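Local coordinates for cytochrome c, 1 heme-binding site (Geobacter sulfurreducens, PDB 4RLR), which carries one heme, probably transfers electrons, and is essential for accepting electrons from an electrode, at residues A[69-74]-A[109-114]; A[52-57]-A[64-69]; A[56-61]-A[123-128]. All coordinates share one frame; numbering follows the deposited sequence.

Contact 1: A[69-74]-A[109-114]; sequences RLDDGK and WNLKKW. With HEM (protoporphyrin IX containing Fe), chain B.
Trp109 and Asp71 meet where an Asx turn lies next to helix 65-70, and one carboxylate serves two purposes. Indole NE1 donates to Asp71 OD1 over 3.0 Å, reaching the anti lone pair of that oxygen. The acceptor lies near the ring plane, and the carboxylate and indole planes are 27° apart, so the groups run almost flat into each other; the bond is bent, with an N-H...O angle of 131°. Asp71 gets there with CG anti to the backbone N (chi1 -162°), while OD2 takes the Gly73 N-H from above the carboxylate plane and closes the turn. Gripped at both oxygens, the carboxylate is probably hindered from rotating. Farther along the indole edge, CZ2 touches Leu70 CB at 3.9 Å, and the other end of that leucine faces the heme, CD2 lying 3.8 Å from HEM CMB. Leu99 and Phe102 of helix 92-106 also pack on Trp109, so the indole touches both that helix and helix 65-70. One residue before Leu70, Arg69 holds a heme propionate: NH1 and NH2 both donate to HEM O1D, at 3.0 and 3.1 Å, while CAA of the other propionate arm sits 3.5 Å above the guanidinium plane, offset toward its rim.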
loop_
_atom_site.group_PDB
_atom_site.type_symbol
_atom_site.label_atom_id
_atom_site.label_comp_id
_atom_site.label_asym_id
_atom_site.label_seq_id
_atom_site.Cartn_x
_atom_site.Cartn_y
_atom_site.Cartn_z
ATOM N N ARG A 69 1.240 4.695 -4.580
ATOM C CA ARG A 69 -0.118 4.467 -5.027
ATOM C C ARG A 69 -1.102 5.194 -4.117
ATOM O O ARG A 69 -2.168 5.631 -4.583
ATOM C CB ARG A 69 -0.438 2.985 -5.121
ATOM C CG ARG A 69 0.391 2.195 -6.149
ATOM C CD ARG A 69 0.627 2.955 -7.461
ATOM N NE ARG A 69 1.236 2.109 -8.493
ATOM C CZ ARG A 69 0.573 1.212 -9.217
ATOM N NH1 ARG A 69 -0.732 1.005 -9.026
ATOM N NH2 ARG A 69 1.209 0.494 -10.128
ATOM N N LEU A 70 -0.755 5.336 -2.830
ATOM C CA LEU A 70 -1.624 6.077 -1.916
ATOM C C LEU A 70 -1.390 7.619 -1.888
ATOM O O LEU A 70 -2.152 8.363 -1.225
ATOM C CB LEU A 70 -1.563 5.502 -0.504
ATOM C CG LEU A 70 -2.189 4.116 -0.291
ATOM C CD1 LEU A 70 -2.253 3.836 1.187
ATOM C CD2 LEU A 70 -3.572 3.988 -0.952
ATOM N N ASP A 71 -0.384 8.099 -2.611
ATOM C CA ASP A 71 -0.034 9.516 -2.531
ATOM C C ASP A 71 -1.195 10.387 -3.031
ATOM O O ASP A 71 -1.825 10.070 -4.048
ATOM C CB ASP A 71 1.226 9.830 -3.322
ATOM C CG ASP A 71 1.850 11.165 -2.906
ATOM O OD1 ASP A 71 2.394 11.239 -1.790
ATOM O OD2 ASP A 71 1.790 12.126 -3.701
ATOM N N ASP A 72 -1.475 11.470 -2.301
ATOM C CA ASP A 72 -2.581 12.379 -2.666
ATOM C C ASP A 72 -2.173 13.354 -3.758
ATOM O O ASP A 72 -3.027 13.983 -4.389
ATOM C CB ASP A 72 -3.154 13.126 -1.449
ATOM C CG ASP A 72 -2.135 14.021 -0.738
ATOM O OD1 ASP A 72 -1.082 14.333 -1.310
ATOM O OD2 ASP A 72 -2.408 14.422 0.428
ATOM N N GLY A 73 -0.868 13.466 -3.979
ATOM C CA GLY A 73 -0.347 14.249 -5.078
ATOM C C GLY A 73 -0.024 15.704 -4.755
ATOM O O GLY A 73 -0.120 16.551 -5.631
ATOM N N LYS A 74 0.369 16.014 -3.520
ATOM C CA LYS A 74 0.830 17.375 -3.193
ATOM C C LYS A 74 2.351 17.401 -2.952
ATOM O O LYS A 74 3.054 18.355 -3.333
ATOM C CB LYS A 74 0.092 17.899 -1.974
ATOM N N TRP A 109 7.371 8.721 4.270
ATOM C CA TRP A 109 6.684 8.553 2.978
ATOM C C TRP A 109 7.638 8.580 1.773
ATOM O O TRP A 109 7.544 9.445 0.906
ATOM C CB TRP A 109 5.606 9.614 2.824
ATOM C CG TRP A 109 4.442 9.213 1.936
ATOM C CD1 TRP A 109 4.078 9.768 0.740
ATOM C CD2 TRP A 109 3.496 8.158 2.191
ATOM N NE1 TRP A 109 2.954 9.126 0.238
ATOM C CE2 TRP A 109 2.582 8.139 1.118
ATOM C CE3 TRP A 109 3.327 7.241 3.231
ATOM C CZ2 TRP A 109 1.511 7.222 1.061
ATOM C CZ3 TRP A 109 2.264 6.335 3.173
ATOM C CH2 TRP A 109 1.386 6.332 2.102
ATOM N N ASN A 110 8.533 7.603 1.684
ATOM C CA ASN A 110 9.503 7.581 0.600
ATOM C C ASN A 110 8.930 6.980 -0.696
ATOM O O ASN A 110 8.506 5.823 -0.714
ATOM C CB ASN A 110 10.742 6.806 1.040
ATOM C CG ASN A 110 11.950 7.072 0.151
ATOM O OD1 ASN A 110 11.862 7.075 -1.076
ATOM N ND2 ASN A 110 13.097 7.304 0.786
ATOM N N LEU A 111 8.953 7.753 -1.782
ATOM C CA LEU A 111 8.387 7.313 -3.048
ATOM C C LEU A 111 9.382 6.647 -3.994
ATOM O O LEU A 111 9.004 6.245 -5.107
ATOM C CB LEU A 111 7.761 8.491 -3.791
ATOM C CG LEU A 111 6.801 9.439 -3.080
ATOM C CD1 LEU A 111 6.065 10.276 -4.121
ATOM C CD2 LEU A 111 5.793 8.707 -2.249
ATOM N N LYS A 112 10.646 6.543 -3.585
ATOM C CA LYS A 112 11.669 6.049 -4.470
ATOM C C LYS A 112 11.553 4.567 -4.712
ATOM O O LYS A 112 10.897 3.847 -3.960
ATOM C CB LYS A 112 13.052 6.304 -3.892
ATOM C CG LYS A 112 13.471 7.747 -3.890
ATOM C CD LYS A 112 14.728 7.934 -3.051
ATOM C CE LYS A 112 15.050 9.413 -2.882
ATOM N NZ LYS A 112 16.352 9.603 -2.177
ATOM N N LYS A 113 12.228 4.135 -5.767
ATOM C CA LYS A 113 12.230 2.742 -6.220
ATOM C C LYS A 113 13.530 2.091 -5.751
ATOM O O LYS A 113 14.472 2.792 -5.364
ATOM C CB LYS A 113 12.075 2.667 -7.757
ATOM C CG LYS A 113 10.614 2.751 -8.191
ATOM C CD LYS A 113 10.423 2.779 -9.676
ATOM C CE LYS A 113 8.950 3.008 -10.023
ATOM N N TRP A 114 13.579 0.760 -5.786
ATOM C CA TRP A 114 14.623 0.022 -5.078
ATOM C C TRP A 114 16.067 0.431 -5.490
ATOM O O TRP A 114 16.916 0.631 -4.628
ATOM C CB TRP A 114 14.434 -1.489 -5.251
ATOM C CG TRP A 114 15.564 -2.305 -4.744
ATOM C CD1 TRP A 114 16.464 -3.006 -5.492
ATOM C CD2 TRP A 114 15.931 -2.511 -3.383
ATOM N NE1 TRP A 114 17.363 -3.639 -4.679
ATOM C CE2 TRP A 114 17.057 -3.354 -3.380
ATOM C CE3 TRP A 114 15.414 -2.067 -2.156
ATOM C CZ2 TRP A 114 17.678 -3.748 -2.217
ATOM C CZ3 TRP A 114 16.027 -2.481 -1.005
ATOM C CH2 TRP A 114 17.153 -3.312 -1.043
HETATM C CHA HEM B . -2.492 -2.189 -7.494
HETATM C CHB HEM B . -2.690 -0.706 -2.899
HETATM C CHC HEM B . -7.493 -0.748 -3.312
HETATM C CHD HEM B . -7.309 -2.782 -7.639
HETATM C C1A HEM B . -2.158 -1.700 -6.247
HETATM C C2A HEM B . -0.818 -1.372 -5.845
HETATM C C3A HEM B . -0.859 -0.961 -4.577
HETATM C C4A HEM B . -2.228 -1.015 -4.141
HETATM C CMA HEM B . 0.319 -0.526 -3.696
HETATM C CAA HEM B . 0.409 -1.488 -6.763
HETATM C CBA HEM B . 1.104 -2.847 -6.696
HETATM C CGA HEM B . 2.373 -2.742 -7.527
HETATM O O1A HEM B . 3.405 -2.222 -7.054
HETATM O O2A HEM B . 2.348 -3.175 -8.686
HETATM C C1B HEM B . -4.030 -0.602 -2.615
HETATM C C2B HEM B . -4.560 -0.113 -1.383
HETATM C C3B HEM B . -5.888 -0.111 -1.488
HETATM C C4B HEM B . -6.220 -0.596 -2.806
HETATM C CMB HEM B . -3.648 0.265 -0.219
HETATM C CAB HEM B . -6.925 0.343 -0.457
HETATM C CBB HEM B . -6.726 1.555 0.122
HETATM C C1C HEM B . -7.843 -1.338 -4.492
HETATM C C2C HEM B . -9.207 -1.572 -4.897
HETATM C C3C HEM B . -9.173 -2.163 -6.104
HETATM C C4C HEM B . -7.778 -2.258 -6.483
HETATM C CMC HEM B . -10.426 -1.248 -4.004
HETATM C CAC HEM B . -10.338 -2.617 -7.030
HETATM C CBC HEM B . -11.505 -1.937 -7.075
HETATM C C1D HEM B . -5.986 -2.848 -7.975
HETATM C C2D HEM B . -5.514 -3.458 -9.188
HETATM C C3D HEM B . -4.001 -3.282 -9.151
HETATM C C4D HEM B . -3.732 -2.576 -7.917
HETATM C CMD HEM B . -6.389 -4.155 -10.260
HETATM C CAD HEM B . -2.982 -3.750 -10.196
HETATM C CBD HEM B . -2.997 -2.830 -11.410
HETATM C CGD HEM B . -2.364 -1.523 -11.005
HETATM O O1D HEM B . -1.151 -1.451 -10.702
HETATM O O2D HEM B . -3.099 -0.527 -10.982
HETATM N NA HEM B . -3.007 -1.447 -5.196
HETATM N NB HEM B . -5.062 -0.870 -3.472
HETATM N NC HEM B . -6.993 -1.743 -5.502
HETATM N ND HEM B . -4.920 -2.337 -7.251
HETATM FE FE HEM B . -5.005 -1.611 -5.263
#

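Contact 2: A[52-57]-A[64-69]; sequences SHLIFY and GALMRR. With HEM (protoporphyrin IX containing Fe), chain B.
Tyr57 and Leu66 join the C-terminal side of helix 51-55 to the first turn of helix 65-70, at the two ends of the loop that connects these helices, beside the heme. Leu66 N donates to Tyr57 O over 3.0 Å in a nearly straight bond (171°). The tyrosine ring is set by a chi1 of -61°, which puts CG beside its own backbone N and anti to the carbonyl carbon; its CD1 edge then meets Ala65 CB at 4.1 Å, in the ring plane. Phe56 CD1 stands 3.4 Å above the centre of one ring face. Leu66, with CG anti to its backbone N, brings CD1 to 4.2 Å from Leu54 CD1 and, on a different side, to 3.8 Å from HEM CMB. Trp105 of helix 92-106 packs against both leucines. On the propionate side, Ala65 CB lies 3.4 Å from HEM O1A. The chemistry is therefore divided: the backbone bond satisfies a buried carbonyl and helps set the spacing of the segments, while aliphatic branches pack beside the heme edge.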
loop_
_atom_site.group_PDB
_atom_site.type_symbol
_atom_site.label_atom_id
_atom_site.label_comp_id
_atom_site.label_asym_id
_atom_site.label_seq_id
_atom_site.Cartn_x
_atom_site.Cartn_y
_atom_site.Cartn_z
ATOM N N SER A 52 2.800 -9.494 6.199
ATOM C CA SER A 52 3.960 -9.776 5.305
ATOM C C SER A 52 3.637 -9.472 3.845
ATOM O O SER A 52 4.487 -9.025 3.092
ATOM C CB SER A 52 4.457 -11.214 5.439
ATOM O OG SER A 52 4.963 -11.424 6.731
ATOM N N HIS A 53 2.387 -9.672 3.443
ATOM C CA HIS A 53 2.041 -9.403 2.058
ATOM C C HIS A 53 2.011 -7.920 1.769
ATOM O O HIS A 53 2.403 -7.518 0.670
ATOM C CB HIS A 53 0.740 -10.096 1.644
ATOM C CG HIS A 53 0.910 -11.552 1.342
ATOM N ND1 HIS A 53 0.765 -12.543 2.299
ATOM C CD2 HIS A 53 1.270 -12.186 0.198
ATOM C CE1 HIS A 53 0.993 -13.720 1.748
ATOM N NE2 HIS A 53 1.290 -13.532 0.472
ATOM N N LEU A 54 1.663 -7.102 2.772
ATOM C CA LEU A 54 1.589 -5.648 2.579
ATOM C C LEU A 54 2.948 -4.940 2.631
ATOM O O LEU A 54 3.228 -4.087 1.773
ATOM C CB LEU A 54 0.625 -5.013 3.589
ATOM C CG LEU A 54 0.306 -3.515 3.401
ATOM C CD1 LEU A 54 -0.390 -3.155 2.076
ATOM C CD2 LEU A 54 -0.535 -3.100 4.574
ATOM N N ILE A 55 3.784 -5.297 3.607
ATOM C CA ILE A 55 5.114 -4.674 3.728
ATOM C C ILE A 55 6.064 -4.940 2.535
ATOM O O ILE A 55 7.055 -4.210 2.355
ATOM C CB ILE A 55 5.778 -5.017 5.058
ATOM C CG1 ILE A 55 6.261 -6.470 5.091
ATOM C CG2 ILE A 55 4.814 -4.697 6.225
ATOM C CD1 ILE A 55 7.238 -6.744 6.197
ATOM N N PHE A 56 5.729 -5.951 1.717
ATOM C CA PHE A 56 6.375 -6.211 0.423
ATOM C C PHE A 56 6.476 -4.922 -0.419
ATOM O O PHE A 56 7.460 -4.702 -1.172
ATOM C CB PHE A 56 5.572 -7.304 -0.317
ATOM C CG PHE A 56 6.160 -7.765 -1.640
ATOM C CD1 PHE A 56 5.911 -7.051 -2.823
ATOM C CD2 PHE A 56 6.898 -8.931 -1.721
ATOM C CE1 PHE A 56 6.416 -7.475 -4.023
ATOM C CE2 PHE A 56 7.410 -9.359 -2.938
ATOM C CZ PHE A 56 7.165 -8.626 -4.081
ATOM N N TYR A 57 5.466 -4.073 -0.251
ATOM C CA TYR A 57 5.272 -2.864 -1.044
ATOM C C TYR A 57 5.754 -1.599 -0.334
ATOM O O TYR A 57 5.460 -0.492 -0.758
ATOM C CB TYR A 57 3.786 -2.755 -1.385
ATOM C CG TYR A 57 3.361 -3.958 -2.186
ATOM C CD1 TYR A 57 3.563 -3.995 -3.564
ATOM C CD2 TYR A 57 2.799 -5.093 -1.559
ATOM C CE1 TYR A 57 3.195 -5.107 -4.311
ATOM C CE2 TYR A 57 2.431 -6.207 -2.300
ATOM C CZ TYR A 57 2.647 -6.215 -3.665
ATOM O OH TYR A 57 2.305 -7.304 -4.401
ATOM N N GLY A 64 8.717 1.574 -2.019
ATOM C CA GLY A 64 7.927 2.750 -2.321
ATOM C C GLY A 64 6.550 2.584 -2.971
ATOM O O GLY A 64 5.840 3.580 -3.127
ATOM N N ALA A 65 6.140 1.373 -3.350
ATOM C CA ALA A 65 4.892 1.229 -4.127
ATOM C C ALA A 65 3.632 1.671 -3.374
ATOM O O ALA A 65 2.765 2.353 -3.938
ATOM C CB ALA A 65 4.720 -0.213 -4.642
ATOM N N LEU A 66 3.527 1.291 -2.106
ATOM C CA LEU A 66 2.366 1.666 -1.318
ATOM C C LEU A 66 2.320 3.175 -1.166
ATOM O O LEU A 66 1.235 3.791 -1.202
ATOM C CB LEU A 66 2.446 1.008 0.051
ATOM C CG LEU A 66 1.318 1.284 1.023
ATOM C CD1 LEU A 66 0.023 0.750 0.466
ATOM C CD2 LEU A 66 1.638 0.659 2.356
ATOM N N MET A 67 3.502 3.768 -0.992
ATOM C CA MET A 67 3.618 5.220 -0.865
ATOM C C MET A 67 3.227 5.909 -2.179
ATOM O O MET A 67 2.422 6.853 -2.173
ATOM C CB MET A 67 5.018 5.628 -0.377
ATOM C CG MET A 67 5.380 5.093 1.022
ATOM S SD MET A 67 5.819 3.302 1.030
ATOM C CE MET A 67 7.564 3.354 1.454
ATOM N N ARG A 68 3.726 5.404 -3.305
ATOM C CA ARG A 68 3.357 5.938 -4.616
ATOM C C ARG A 68 1.853 5.827 -4.910
ATOM O O ARG A 68 1.257 6.755 -5.448
ATOM C CB ARG A 68 4.131 5.250 -5.725
ATOM C CG ARG A 68 5.635 5.569 -5.728
ATOM C CD ARG A 68 6.241 5.161 -7.032
ATOM N NE ARG A 68 6.356 3.718 -7.140
ATOM C CZ ARG A 68 7.257 2.987 -6.495
ATOM N NH1 ARG A 68 8.133 3.570 -5.672
ATOM N NH2 ARG A 68 7.277 1.671 -6.666
ATOM N N ARG A 69 1.240 4.695 -4.580
ATOM C CA ARG A 69 -0.118 4.467 -5.027
ATOM C C ARG A 69 -1.102 5.194 -4.117
ATOM O O ARG A 69 -2.168 5.631 -4.583
ATOM C CB ARG A 69 -0.438 2.985 -5.121
ATOM C CG ARG A 69 0.391 2.195 -6.149
ATOM C CD ARG A 69 0.627 2.955 -7.461
ATOM N NE ARG A 69 1.236 2.109 -8.493
ATOM C CZ ARG A 69 0.573 1.212 -9.217
ATOM N NH1 ARG A 69 -0.732 1.005 -9.026
ATOM N NH2 ARG A 69 1.209 0.494 -10.128
HETATM C CHA HEM B . -2.492 -2.189 -7.494
HETATM C CHB HEM B . -2.690 -0.706 -2.899
HETATM C CHC HEM B . -7.493 -0.748 -3.312
HETATM C CHD HEM B . -7.309 -2.782 -7.639
HETATM C C1A HEM B . -2.158 -1.700 -6.247
HETATM C C2A HEM B . -0.818 -1.372 -5.845
HETATM C C3A HEM B . -0.859 -0.961 -4.577
HETATM C C4A HEM B . -2.228 -1.015 -4.141
HETATM C CMA HEM B . 0.319 -0.526 -3.696
HETATM C CAA HEM B . 0.409 -1.488 -6.763
HETATM C CBA HEM B . 1.104 -2.847 -6.696
HETATM C CGA HEM B . 2.373 -2.742 -7.527
HETATM O O1A HEM B . 3.405 -2.222 -7.054
HETATM O O2A HEM B . 2.348 -3.175 -8.686
HETATM C C1B HEM B . -4.030 -0.602 -2.615
HETATM C C2B HEM B . -4.560 -0.113 -1.383
HETATM C C3B HEM B . -5.888 -0.111 -1.488
HETATM C C4B HEM B . -6.220 -0.596 -2.806
HETATM C CMB HEM B . -3.648 0.265 -0.219
HETATM C CAB HEM B . -6.925 0.343 -0.457
HETATM C CBB HEM B . -6.726 1.555 0.122
HETATM C C1C HEM B . -7.843 -1.338 -4.492
HETATM C C2C HEM B . -9.207 -1.572 -4.897
HETATM C C3C HEM B . -9.173 -2.163 -6.104
HETATM C C4C HEM B . -7.778 -2.258 -6.483
HETATM C CMC HEM B . -10.426 -1.248 -4.004
HETATM C CAC HEM B . -10.338 -2.617 -7.030
HETATM C CBC HEM B . -11.505 -1.937 -7.075
HETATM C C1D HEM B . -5.986 -2.848 -7.975
HETATM C C2D HEM B . -5.514 -3.458 -9.188
HETATM C C3D HEM B . -4.001 -3.282 -9.151
HETATM C C4D HEM B . -3.732 -2.576 -7.917
HETATM C CMD HEM B . -6.389 -4.155 -10.260
HETATM C CAD HEM B . -2.982 -3.750 -10.196
HETATM C CBD HEM B . -2.997 -2.830 -11.410
HETATM C CGD HEM B . -2.364 -1.523 -11.005
HETATM O O1D HEM B . -1.151 -1.451 -10.702
HETATM O O2D HEM B . -3.099 -0.527 -10.982
HETATM N NA HEM B . -3.007 -1.447 -5.196
HETATM N NB HEM B . -5.062 -0.870 -3.472
HETATM N NC HEM B . -6.993 -1.743 -5.502
HETATM N ND HEM B . -4.920 -2.337 -7.251
HETATM FE FE HEM B . -5.005 -1.611 -5.263
#

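Contact 3: A[56-61]-A[123-128]; sequences FYTAWP and NAITVT. With HEM (protoporphyrin IX containing Fe), chain B.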
loop_
_atom_site.group_PDB
_atom_site.type_symbol
_atom_site.label_atom_id
_atom_site.label_comp_id
_atom_site.label_asym_id
_atom_site.label_seq_id
_atom_site.Cartn_x
_atom_site.Cartn_y
_atom_site.Cartn_z
ATOM N N PHE A 56 5.729 -5.951 1.717
ATOM C CA PHE A 56 6.375 -6.211 0.423
ATOM C C PHE A 56 6.476 -4.922 -0.419
ATOM O O PHE A 56 7.460 -4.702 -1.172
ATOM C CB PHE A 56 5.572 -7.304 -0.317
ATOM C CG PHE A 56 6.160 -7.765 -1.640
ATOM C CD1 PHE A 56 5.911 -7.051 -2.823
ATOM C CD2 PHE A 56 6.898 -8.931 -1.721
ATOM C CE1 PHE A 56 6.416 -7.475 -4.023
ATOM C CE2 PHE A 56 7.410 -9.359 -2.938
ATOM C CZ PHE A 56 7.165 -8.626 -4.081
ATOM N N TYR A 57 5.466 -4.073 -0.251
ATOM C CA TYR A 57 5.272 -2.864 -1.044
ATOM C C TYR A 57 5.754 -1.599 -0.334
ATOM O O TYR A 57 5.460 -0.492 -0.758
ATOM C CB TYR A 57 3.786 -2.755 -1.385
ATOM C CG TYR A 57 3.361 -3.958 -2.186
ATOM C CD1 TYR A 57 3.563 -3.995 -3.564
ATOM C CD2 TYR A 57 2.799 -5.093 -1.559
ATOM C CE1 TYR A 57 3.195 -5.107 -4.311
ATOM C CE2 TYR A 57 2.431 -6.207 -2.300
ATOM C CZ TYR A 57 2.647 -6.215 -3.665
ATOM O OH TYR A 57 2.305 -7.304 -4.401
ATOM N N THR A 58 6.518 -1.761 0.730
ATOM C CA THR A 58 7.011 -0.608 1.454
ATOM C C THR A 58 8.525 -0.487 1.298
ATOM O O THR A 58 8.949 0.262 0.452
ATOM C CB THR A 58 6.534 -0.579 2.906
ATOM O OG1 THR A 58 7.053 -1.702 3.609
ATOM C CG2 THR A 58 4.996 -0.574 2.957
ATOM N N ALA A 59 9.323 -1.185 2.096
ATOM C CA ALA A 59 10.784 -1.100 1.964
ATOM C C ALA A 59 11.388 -2.030 0.904
ATOM O O ALA A 59 12.364 -1.670 0.217
ATOM C CB ALA A 59 11.434 -1.386 3.300
ATOM N N TRP A 60 10.843 -3.249 0.793
ATOM C CA TRP A 60 11.471 -4.275 -0.031
ATOM C C TRP A 60 10.541 -5.475 -0.127
ATOM O O TRP A 60 9.919 -5.846 0.862
ATOM C CB TRP A 60 12.806 -4.701 0.600
ATOM C CG TRP A 60 13.500 -5.780 -0.165
ATOM C CD1 TRP A 60 14.353 -5.625 -1.211
ATOM C CD2 TRP A 60 13.400 -7.185 0.074
ATOM N NE1 TRP A 60 14.769 -6.852 -1.663
ATOM C CE2 TRP A 60 14.212 -7.826 -0.877
ATOM C CE3 TRP A 60 12.691 -7.968 0.999
ATOM C CZ2 TRP A 60 14.312 -9.213 -0.952
ATOM C CZ3 TRP A 60 12.810 -9.337 0.937
ATOM C CH2 TRP A 60 13.611 -9.943 -0.034
ATOM N N PRO A 61 10.455 -6.094 -1.306
ATOM C CA PRO A 61 11.131 -5.802 -2.587
ATOM C C PRO A 61 10.533 -4.673 -3.467
ATOM O O PRO A 61 11.275 -4.122 -4.294
ATOM C CB PRO A 61 11.035 -7.140 -3.337
ATOM C CG PRO A 61 10.693 -8.150 -2.317
ATOM C CD PRO A 61 9.847 -7.430 -1.334
ATOM N N ASN A 123 16.155 2.453 6.502
ATOM C CA ASN A 123 16.050 2.312 7.951
ATOM C C ASN A 123 14.830 3.035 8.509
ATOM O O ASN A 123 14.331 2.699 9.567
ATOM C CB ASN A 123 17.319 2.820 8.649
ATOM C CG ASN A 123 18.567 2.004 8.293
ATOM O OD1 ASN A 123 18.506 0.779 8.096
ATOM N ND2 ASN A 123 19.711 2.679 8.242
ATOM N N ALA A 124 14.340 4.024 7.782
ATOM C CA ALA A 124 13.331 4.929 8.313
ATOM C C ALA A 124 11.921 4.385 8.108
ATOM O O ALA A 124 10.934 4.994 8.550
ATOM C CB ALA A 124 13.460 6.266 7.650
ATOM N N ILE A 125 11.835 3.251 7.425
ATOM C CA ILE A 125 10.550 2.619 7.136
ATOM C C ILE A 125 10.246 1.627 8.257
ATOM O O ILE A 125 10.861 0.581 8.333
ATOM C CB ILE A 125 10.603 1.961 5.740
ATOM C CG1 ILE A 125 10.591 3.058 4.664
ATOM C CG2 ILE A 125 9.446 1.031 5.537
ATOM C CD1 ILE A 125 10.883 2.576 3.247
ATOM N N THR A 126 9.302 1.958 9.136
ATOM C CA THR A 126 9.146 1.216 10.389
ATOM C C THR A 126 8.097 0.108 10.364
ATOM O O THR A 126 8.361 -1.033 10.803
ATOM C CB THR A 126 8.807 2.183 11.532
ATOM O OG1 THR A 126 7.789 3.086 11.101
ATOM C CG2 THR A 126 10.023 2.992 11.909
ATOM N N VAL A 127 6.889 0.486 9.957
ATOM C CA VAL A 127 5.913 -0.453 9.493
ATOM C C VAL A 127 5.613 -1.437 10.653
ATOM O O VAL A 127 5.625 -2.639 10.510
ATOM C CB VAL A 127 6.478 -1.007 8.100
ATOM C CG1 VAL A 127 7.135 -2.372 8.174
ATOM C CG2 VAL A 127 5.483 -0.881 7.023
ATOM N N THR A 128 5.376 -0.879 11.840
ATOM C CA THR A 128 5.205 -1.690 13.039
ATOM C C THR A 128 4.009 -2.641 12.992
ATOM O O THR A 128 2.898 -2.245 12.613
ATOM C CB THR A 128 5.074 -0.790 14.279
ATOM O OG1 THR A 128 6.204 0.089 14.325
ATOM C CG2 THR A 128 5.003 -1.614 15.556
HETATM C CHA HEM B . -2.492 -2.189 -7.494
HETATM C CHB HEM B . -2.690 -0.706 -2.899
HETATM C CHC HEM B . -7.493 -0.748 -3.312
HETATM C CHD HEM B . -7.309 -2.782 -7.639
HETATM C C1A HEM B . -2.158 -1.700 -6.247
HETATM C C2A HEM B . -0.818 -1.372 -5.845
HETATM C C3A HEM B . -0.859 -0.961 -4.577
HETATM C C4A HEM B . -2.228 -1.015 -4.141
HETATM C CMA HEM B . 0.319 -0.526 -3.696
HETATM C CAA HEM B . 0.409 -1.488 -6.763
HETATM C CBA HEM B . 1.104 -2.847 -6.696
HETATM C CGA HEM B . 2.373 -2.742 -7.527
HETATM O O1A HEM B . 3.405 -2.222 -7.054
HETATM O O2A HEM B . 2.348 -3.175 -8.686
HETATM C C1B HEM B . -4.030 -0.602 -2.615
HETATM C C2B HEM B . -4.560 -0.113 -1.383
HETATM C C3B HEM B . -5.888 -0.111 -1.488
HETATM C C4B HEM B . -6.220 -0.596 -2.806
HETATM C CMB HEM B . -3.648 0.265 -0.219
HETATM C CAB HEM B . -6.925 0.343 -0.457
HETATM C CBB HEM B . -6.726 1.555 0.122
HETATM C C1C HEM B . -7.843 -1.338 -4.492
HETATM C C2C HEM B . -9.207 -1.572 -4.897
HETATM C C3C HEM B . -9.173 -2.163 -6.104
HETATM C C4C HEM B . -7.778 -2.258 -6.483
HETATM C CMC HEM B . -10.426 -1.248 -4.004
HETATM C CAC HEM B . -10.338 -2.617 -7.030
HETATM C CBC HEM B . -11.505 -1.937 -7.075
HETATM C C1D HEM B . -5.986 -2.848 -7.975
HETATM C C2D HEM B . -5.514 -3.458 -9.188
HETATM C C3D HEM B . -4.001 -3.282 -9.151
HETATM C C4D HEM B . -3.732 -2.576 -7.917
HETATM C CMD HEM B . -6.389 -4.155 -10.260
HETATM C CAD HEM B . -2.982 -3.750 -10.196
HETATM C CBD HEM B . -2.997 -2.830 -11.410
HETATM C CGD HEM B . -2.364 -1.523 -11.005
HETATM O O1D HEM B . -1.151 -1.451 -10.702
HETATM O O2D HEM B . -3.099 -0.527 -10.982
HETATM N NA HEM B . -3.007 -1.447 -5.196
HETATM N NB HEM B . -5.062 -0.870 -3.472
HETATM N NC HEM B . -6.993 -1.743 -5.502
HETATM N ND HEM B . -4.920 -2.337 -7.251
HETATM FE FE HEM B . -5.005 -1.611 -5.263
#
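Ile125 and Ala59 illustrate packing between two irregular segments, the loop 56-61 between helices and the tail 123-128 after helix 119-123. From Ile125 CB the side chain forks. The short branch, CG2, is anti to the backbone N and meets Ala59 CB at 3.8 Å, with Thr58 OG1 a little farther away. The long branch leaves through CG1, runs on extended (chi2 170°) and ends in CD1, which rests 3.9 Å from Ala59 CA and 4.1 Å from Thr58 O. Both methyls of Ile125 thus meet Ala59 from the same side, and the isoleucine also packs on Met67 of helix 65-70. Val127 adds a second apolar touch: its CG2 lies 3.8 Å from Thr58 OG1 and 4.1 Å from Thr58 CG2. That hydroxyl is hydrogen-bonded to the backbone carbonyl Ile55 O, three residues back on the side of helix 51-55. At the other side of the same loop, Tyr57 CE1 comes within 3.9 Å of HEM CBA on a propionate arm. With an alanine here, HEM CBA and the Phe56 ring edge would probably lose the aromatic surface they rest against, leaving a gap between loop and propionate. Between the segments themselves, the contact is made mostly by methyl groups, which also touch a hydroxyl and the backbone, so it probably rests on shape and apolar contact more than on directed bonds.

In the fold
Along the chain, contact 2 comes first: it links the end of helix 51-55 to the start of helix 65-70 and closes a short loop of six intervening residues. Contact 3 begins in overlapping residues, Phe56 and Tyr57, but reaches forward to the C-terminal tail and closes a far longer loop. Contact 1 opens on helix 65-70 after contact 2 has closed, ends in the loop beyond helix 92-106, and lies nested inside the loop of contact 3. Helix 65-70 serves contacts 1 and 2, which share Arg69. Arg68 NH1 is hydrogen-bonded to Leu111 O, and Gly64 N probably to Thr58 O, linking contact 2 to both others, with contacts 1 and 2 at the heme and contact 3 farther out.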